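Local coordinates for protein aminopeptidase (Aneurinibacillus sp. AM-1, PDB 5IB9) that probably acts as a zinc-dependent aminopeptidase of family M28, removing residues from the amino end of peptides, and carries a protease-associated domain, at residues Glu63-Pro68 with Ala194-Lys199; Asp112-Ile117 with Gly138-Ile143; Lys130-Ala135 with Asp160-Ala165. All blocks are in the same frame, centred on the assembly; numbering follows the deposited sequence.

Contact 1: residues Glu63-Pro68 with Ala194-Lys199; sequences EGYTAP and AGAEVK
Tyr65 and Val198 face each other as a non-hydrogen-bonded pair, with their side chains on the same face of two antiparallel strands. The side chains cross at about a right angle. Val198 CG2 sits at the edge of the Tyr65 ring, 4.0 Å from Tyr65 CD1. CG of Tyr65 lies anti to the backbone N (chi1 -174°). The ring extends to Ala196, whose CB lies obliquely to it, 3.7 Å from Tyr65 CZ. The hydroxyl is hydrogen-bonded to Ser88 O, and the Tyr65 ring also meets that of Tyr87. Glu63 also crosses Val198 at about a right angle. Its OE2 lies 3.2 Å from Val198 CG1, while OE1 is hydrogen-bonded to Thr200 OG1.

The pairs Gly64–Lys199 and Thr66–Glu197 are the hydrogen-bonded ones, so this is a regular antiparallel pairing of strands 55-66 and 187-210. Each pair has two backbone bonds. The tighter ones are Gly64 N to Lys199 O and Thr66 N to Glu197 O, both 2.7 Å. These paired strands form part of the link between the catalytic and protease-associated parts of the chain.

On the other face, Lys199 crosses Thr66 at about a right angle. Its chain runs nearly extended to CE and bends at chi4 (-81°). NZ lies 3.3 Å from Thr66 OG1 and 3.1 Å from Tyr65 O, where the angle is too poor for a hydrogen bond. Gly64 leaves room for this chain, since a CB there would sit close to NZ. Glu197 CG touches Thr66 CB at 3.4 Å. Past Thr66 the chain leaves the strand, and strand 187-210 is interrupted at Gly195 and Ala196. Pro68 CB packs against Ala196 CB, and a water donates to both Ala67 O and Gly195 O.

Contact 2: residues Asp112-Ile117 with Gly138-Ile143; sequences DLNGKI and GAKAVI
Gly115 N donates to Gly138 O at 3.0 Å, the first of two backbone bonds that join the segments. The N-H points well at the oxygen (165°), but the donor stands above the carbonyl plane. Lys140 NZ also gives a weak hydrogen bond to Gly138 O. The second backbone bond runs the other way, from Lys140 N to Lys116 O at 2.8 Å. Here the donor lies nearly along the C=O axis. Lys140 then folds its side chain over the turn. Its CG rests 3.8 Å from Gly115 CA. The bend at chi2 (-30°) turns CD, and CE further on also touches Gly115 CA. Lys140 and Asn114 lie side by side, pointing the same way. A water accepts from Lys140 NZ and gives a weak bond to Asn114 OD1.

Apolar contacts follow further along the strands. CG2 of Ile117, anti to the backbone N, is the branch that reaches Ile143, 3.9 Å from Ile143 CD1. Ile117 CG1 lies 4.3 Å from Ala141 CB. Val191 of strand 187-210 also packs on Ile117, Ala141 and Ile143.

Two turns set up the backbone groups. Residues Leu113 to Lys116 form a type II turn, closed by Lys116 N to Leu113 O, with Gly115 at positive phi. Gly138 ends the preceding helix in a Schellman motif. A CB on Gly138 would clash with Asn114 CA, so the close approach of the two turns needs glycine there. Lys116 turns away to a salt bridge with Glu96. Asn114 also packs on Asn114 of the second subunit.

The join thus rests on main-chain bonds between two turns that lead into neighbouring parallel strands of the protease-associated domain. Ala141 N is buried here with no partner, which probably costs some stability.

Contact 3: residues Lys130-Ala135 with Asp160-Ala165; sequences KVRNAA and DASFVA
Arg132 is gripped through both an edge and a face of its guanidinium. At the edge, NH1 donates to Asp160 OD2 at 2.8 Å in a salt bridge. The oxygen lies in the guanidinium plane and uses its anti lone pair, away from OD1. The bond is somewhat bent (147°). Over one face of the same group lies Phe163 CE1, 3.6 Å from Arg132 NH1. The ring and guanidinium planes are 34° apart and the side chains cross at a slant, so this is not a parallel stack. The Arg132 chain bends at chi3 (-69°), which places NE off the line of the extended part. Its CG packs 3.8 Å from Ser162 CB. The other end of the group, NH2, forms a salt bridge with Asp129.

Asp160 is itself held in place. Its OD1 accepts from Ser162 N at 2.8 Å, forming an Asx turn at the start of a type I turn from Asp160 to Phe163. Asp160 CB also lies over one face of the Phe163 ring, offset toward the rim. An alanine in place of Arg132 would probably leave Asp160 OD2 without its charged mate and uncover part of the Phe163 ring.

Deeper in, Val131 CG1 comes to 3.8 Å from Phe163 CD1 and 3.5 Å from Val164 O. Ala135 CB lies 3.4 Å from Ser162 O. It also touches Val164 CG1. Val164 N is buried with no partner.

The turn also faces the second subunit. Ser162 OG is hydrogen-bonded to Ser162 OG of that subunit, and Ala161 O accepts from Lys136 of that subunit. In the protease-associated domain, this contact packs helix 127-136 against the loop that leads into strand 165-169, at the interface with the second subunit.

In the fold
Contacts 2 and 3 belong to the protease-associated domain, with centres about 10 Å apart. They touch through probable backbone hydrogen bonds from Val142 N to Ala165 O and from Ala139 N to Ala134 O. Their segments alternate along the chain: 112-117, 130-135, 138-143, then 160-165. Helix 127-136 leads to strand 141-145, which pairs with strand 165-169. Contact 1 encloses both in sequence, joining strand 55-66 to strand 187-210. Its centre is about 22 Å from that of contact 2 and about 16 Å from that of contact 3, and it touches neither. Contact 1 thus closes the chain around the domain; contacts 2 and 3 join strands, helix and loops within it and touch the second subunit.

Contact 1: residues Glu63-Pro68 with Ala194-Lys199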
# COMPACT_ATOMS: atom_id res chain seq x y z
N GLU A 63 3.22 4.10 9.38
CA GLU A 63 2.87 4.64 10.69
C GLU A 63 3.91 4.16 11.70
O GLU A 63 4.05 2.96 11.89
CB GLU A 63 1.44 4.18 11.06
CG GLU A 63 0.31 4.78 10.20
CD GLU A 63 0.34 6.32 10.15
OE1 GLU A 63 0.45 6.91 9.03
OE2 GLU A 63 0.24 6.94 11.25
N GLY A 64 4.63 5.08 12.31
CA GLY A 64 5.64 4.78 13.30
C GLY A 64 4.97 4.86 14.68
O GLY A 64 3.83 5.32 14.81
N TYR A 65 5.67 4.36 15.68
CA TYR A 65 5.12 4.36 17.04
C TYR A 65 6.15 5.00 17.96
O TYR A 65 7.31 4.61 17.94
CB TYR A 65 4.90 2.91 17.47
CG TYR A 65 4.20 2.71 18.82
CD1 TYR A 65 2.89 3.12 19.00
CD2 TYR A 65 4.85 2.06 19.86
CE1 TYR A 65 2.23 2.89 20.24
CE2 TYR A 65 4.18 1.82 21.10
CZ TYR A 65 2.90 2.25 21.26
OH TYR A 65 2.27 2.03 22.48
N THR A 66 5.71 5.95 18.77
CA THR A 66 6.52 6.35 19.91
C THR A 66 5.99 5.59 21.13
O THR A 66 4.84 5.79 21.51
CB THR A 66 6.45 7.85 20.17
OG1 THR A 66 6.92 8.53 19.00
CG2 THR A 66 7.36 8.24 21.35
N ALA A 67 6.88 4.76 21.69
CA ALA A 67 6.69 3.99 22.95
C ALA A 67 6.29 4.84 24.13
O ALA A 67 6.79 5.95 24.30
CB ALA A 67 7.95 3.14 23.26
N PRO A 68 5.34 4.32 24.96
CA PRO A 68 4.76 5.10 26.07
C PRO A 68 5.82 5.42 27.14
O PRO A 68 6.75 4.62 27.36
CB PRO A 68 3.63 4.18 26.62
CG PRO A 68 3.95 2.83 26.13
CD PRO A 68 4.71 2.99 24.83
N ALA A 194 0.49 5.47 29.01
CA ALA A 194 0.41 6.90 28.74
C ALA A 194 1.61 7.41 27.91
O ALA A 194 2.73 6.87 28.02
CB ALA A 194 0.25 7.70 30.07
N GLY A 195 1.34 8.40 27.05
CA GLY A 195 2.37 8.97 26.18
C GLY A 195 2.74 8.24 24.88
O GLY A 195 3.59 8.72 24.11
N ALA A 196 2.16 7.07 24.62
CA ALA A 196 2.28 6.43 23.29
C ALA A 196 1.62 7.28 22.21
O ALA A 196 0.57 7.89 22.42
CB ALA A 196 1.65 5.03 23.30
N GLU A 197 2.23 7.33 21.02
CA GLU A 197 1.65 8.03 19.88
C GLU A 197 2.05 7.27 18.59
O GLU A 197 3.06 6.61 18.55
CB GLU A 197 2.09 9.51 19.84
CG GLU A 197 3.59 9.68 20.16
CD GLU A 197 3.96 10.98 20.95
OE1 GLU A 197 4.87 11.72 20.51
OE2 GLU A 197 3.37 11.23 22.02
N VAL A 198 1.17 7.35 17.60
CA VAL A 198 1.42 6.86 16.25
C VAL A 198 1.67 8.14 15.43
O VAL A 198 1.00 9.13 15.62
CB VAL A 198 0.21 6.03 15.75
CG1 VAL A 198 0.23 5.84 14.24
CG2 VAL A 198 0.18 4.63 16.43
N LYS A 199 2.67 8.13 14.55
CA LYS A 199 3.01 9.35 13.76
C LYS A 199 3.40 8.80 12.41
O LYS A 199 3.96 7.69 12.32
CB LYS A 199 4.25 10.01 14.35
CG LYS A 199 5.31 8.93 14.64
CD LYS A 199 6.33 9.33 15.68
CE LYS A 199 7.62 8.49 15.49
NZ LYS A 199 7.58 7.10 16.07
O HOH W 1 6.35 9.02 25.09

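Contact 2: residues Asp112-Ile117 with Gly138-Ile143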
# COMPACT_ATOMS: atom_id res chain seq x y z
N ASP A 112 -17.94 -12.48 29.75
CA ASP A 112 -18.32 -11.07 29.86
C ASP A 112 -17.09 -10.16 30.10
O ASP A 112 -16.50 -10.15 31.20
CB ASP A 112 -19.39 -10.86 30.95
CG ASP A 112 -19.75 -9.39 31.16
OD1 ASP A 112 -20.12 -9.05 32.31
OD2 ASP A 112 -19.67 -8.58 30.19
N LEU A 113 -16.72 -9.42 29.05
CA LEU A 113 -15.51 -8.58 29.07
C LEU A 113 -15.79 -7.11 29.12
O LEU A 113 -14.87 -6.33 29.31
CB LEU A 113 -14.62 -8.88 27.86
CG LEU A 113 -14.13 -10.31 27.69
CD1 LEU A 113 -13.22 -10.44 26.50
CD2 LEU A 113 -13.38 -10.70 28.93
N ASN A 114 -17.06 -6.70 28.95
CA ASN A 114 -17.32 -5.29 28.79
C ASN A 114 -16.85 -4.48 30.00
O ASN A 114 -17.28 -4.72 31.14
CB ASN A 114 -18.82 -5.04 28.45
CG ASN A 114 -19.19 -3.54 28.41
OD1 ASN A 114 -18.61 -2.72 27.67
ND2 ASN A 114 -20.18 -3.17 29.24
N GLY A 115 -15.90 -3.57 29.78
CA GLY A 115 -15.41 -2.75 30.88
C GLY A 115 -14.27 -3.41 31.65
O GLY A 115 -13.66 -2.78 32.50
N LYS A 116 -13.91 -4.63 31.26
CA LYS A 116 -12.94 -5.42 32.01
C LYS A 116 -11.58 -5.57 31.31
O LYS A 116 -11.39 -5.05 30.21
CB LYS A 116 -13.59 -6.77 32.25
CG LYS A 116 -14.84 -6.63 33.24
CD LYS A 116 -15.59 -7.96 33.37
CE LYS A 116 -16.91 -7.76 34.13
NZ LYS A 116 -16.75 -6.92 35.41
N ILE A 117 -10.63 -6.27 31.96
CA ILE A 117 -9.27 -6.37 31.39
C ILE A 117 -9.12 -7.83 31.06
O ILE A 117 -9.44 -8.67 31.92
CB ILE A 117 -8.20 -5.94 32.41
CG1 ILE A 117 -8.35 -4.45 32.70
CG2 ILE A 117 -6.81 -6.21 31.88
CD1 ILE A 117 -7.59 -4.04 33.96
N GLY A 138 -15.51 -5.75 24.36
CA GLY A 138 -15.63 -4.64 25.30
C GLY A 138 -14.50 -4.52 26.31
O GLY A 138 -14.48 -3.62 27.12
N ALA A 139 -13.52 -5.41 26.21
CA ALA A 139 -12.31 -5.28 27.04
C ALA A 139 -11.75 -3.88 26.91
O ALA A 139 -11.68 -3.33 25.82
CB ALA A 139 -11.27 -6.31 26.67
N LYS A 140 -11.35 -3.28 28.01
CA LYS A 140 -10.72 -1.93 28.00
C LYS A 140 -9.19 -1.97 27.99
O LYS A 140 -8.51 -0.96 27.69
CB LYS A 140 -11.19 -1.09 29.18
CG LYS A 140 -12.68 -0.70 29.21
CD LYS A 140 -13.31 -0.56 27.84
CE LYS A 140 -14.84 -0.26 27.91
NZ LYS A 140 -15.62 -0.63 26.64
N ALA A 141 -8.64 -3.15 28.29
CA ALA A 141 -7.22 -3.39 28.15
C ALA A 141 -6.98 -4.89 28.13
O ALA A 141 -7.85 -5.68 28.48
CB ALA A 141 -6.44 -2.72 29.30
N VAL A 142 -5.79 -5.28 27.71
CA VAL A 142 -5.42 -6.69 27.53
C VAL A 142 -4.06 -6.89 28.16
O VAL A 142 -3.15 -6.06 28.02
CB VAL A 142 -5.39 -7.10 26.05
CG1 VAL A 142 -4.77 -8.36 25.92
CG2 VAL A 142 -6.81 -7.08 25.47
N ILE A 143 -3.94 -7.94 28.98
CA ILE A 143 -2.64 -8.37 29.49
C ILE A 143 -2.33 -9.72 28.87
O ILE A 143 -3.09 -10.71 28.96
CB ILE A 143 -2.62 -8.49 31.01
CG1 ILE A 143 -2.82 -7.14 31.68
CG2 ILE A 143 -1.32 -9.19 31.50
CD1 ILE A 143 -3.31 -7.28 33.16
O HOH W 2 -18.06 -0.13 25.50

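Contact 3: residues Lys130-Ala135 with Asp160-Ala165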
# COMPACT_ATOMS: atom_id res chain seq x y z
N LYS A 130 -5.58 -11.35 19.23
CA LYS A 130 -5.93 -11.49 20.66
C LYS A 130 -6.45 -10.18 21.16
O LYS A 130 -7.50 -10.14 21.77
CB LYS A 130 -4.72 -11.91 21.48
CG LYS A 130 -4.23 -13.32 21.23
CD LYS A 130 -2.82 -13.42 21.80
CE LYS A 130 -2.04 -14.77 21.54
NZ LYS A 130 -2.75 -15.97 22.11
N VAL A 131 -5.75 -9.07 20.88
CA VAL A 131 -6.24 -7.76 21.32
C VAL A 131 -7.59 -7.40 20.66
O VAL A 131 -8.54 -6.90 21.31
CB VAL A 131 -5.15 -6.66 21.13
CG1 VAL A 131 -5.70 -5.30 21.48
CG2 VAL A 131 -3.95 -6.99 21.98
N ARG A 132 -7.68 -7.57 19.33
CA ARG A 132 -8.95 -7.22 18.67
C ARG A 132 -10.13 -8.11 19.12
O ARG A 132 -11.23 -7.62 19.36
CB ARG A 132 -8.78 -7.30 17.14
CG ARG A 132 -8.16 -6.06 16.49
CD ARG A 132 -8.19 -6.23 14.95
NE ARG A 132 -7.27 -7.28 14.57
CZ ARG A 132 -6.08 -7.07 14.00
NH1 ARG A 132 -5.67 -5.82 13.69
NH2 ARG A 132 -5.29 -8.12 13.73
N ASN A 133 -9.88 -9.41 19.28
CA ASN A 133 -10.95 -10.33 19.75
C ASN A 133 -11.52 -9.90 21.11
O ASN A 133 -12.75 -9.86 21.29
CB ASN A 133 -10.46 -11.77 19.80
CG ASN A 133 -10.09 -12.34 18.41
OD1 ASN A 133 -9.26 -13.26 18.32
ND2 ASN A 133 -10.63 -11.74 17.34
N ALA A 134 -10.63 -9.52 22.04
CA ALA A 134 -11.03 -9.03 23.39
C ALA A 134 -11.72 -7.66 23.34
O ALA A 134 -12.75 -7.44 24.02
CB ALA A 134 -9.79 -9.01 24.33
N ALA A 135 -11.15 -6.75 22.53
CA ALA A 135 -11.71 -5.42 22.38
C ALA A 135 -13.11 -5.46 21.72
O ALA A 135 -13.96 -4.65 22.03
CB ALA A 135 -10.77 -4.52 21.58
N ASP A 160 -3.63 0.63 14.70
CA ASP A 160 -4.99 0.11 14.55
C ASP A 160 -5.91 0.53 15.69
O ASP A 160 -5.66 0.19 16.85
CB ASP A 160 -5.02 -1.42 14.37
CG ASP A 160 -6.42 -1.96 14.04
OD1 ASP A 160 -7.38 -1.17 14.14
OD2 ASP A 160 -6.56 -3.16 13.67
N ALA A 161 -6.98 1.24 15.35
CA ALA A 161 -7.85 1.84 16.37
C ALA A 161 -8.90 0.86 16.87
O ALA A 161 -9.72 1.18 17.75
CB ALA A 161 -8.49 3.15 15.85
N SER A 162 -8.85 -0.36 16.34
CA SER A 162 -9.64 -1.44 16.93
C SER A 162 -9.00 -1.90 18.24
O SER A 162 -9.69 -2.46 19.10
CB SER A 162 -9.72 -2.61 16.00
OG SER A 162 -9.87 -2.07 14.71
N PHE A 163 -7.70 -1.66 18.36
CA PHE A 163 -6.98 -2.09 19.59
C PHE A 163 -7.40 -1.38 20.89
O PHE A 163 -8.04 -0.30 20.92
CB PHE A 163 -5.48 -1.92 19.43
CG PHE A 163 -4.84 -2.72 18.31
CD1 PHE A 163 -5.29 -3.98 17.92
CD2 PHE A 163 -3.70 -2.19 17.70
CE1 PHE A 163 -4.61 -4.70 16.91
CE2 PHE A 163 -3.03 -2.90 16.70
CZ PHE A 163 -3.50 -4.15 16.31
N VAL A 164 -7.03 -2.01 22.01
CA VAL A 164 -7.07 -1.29 23.30
C VAL A 164 -5.73 -1.56 23.86
O VAL A 164 -5.01 -2.38 23.32
CB VAL A 164 -8.18 -1.77 24.29
CG1 VAL A 164 -9.55 -1.46 23.73
CG2 VAL A 164 -8.00 -3.26 24.61
N ALA A 165 -5.36 -0.88 24.96
CA ALA A 165 -4.02 -1.03 25.48
C ALA A 165 -3.67 -2.50 25.71
O ALA A 165 -4.52 -3.28 26.17
CB ALA A 165 -3.85 -0.18 26.78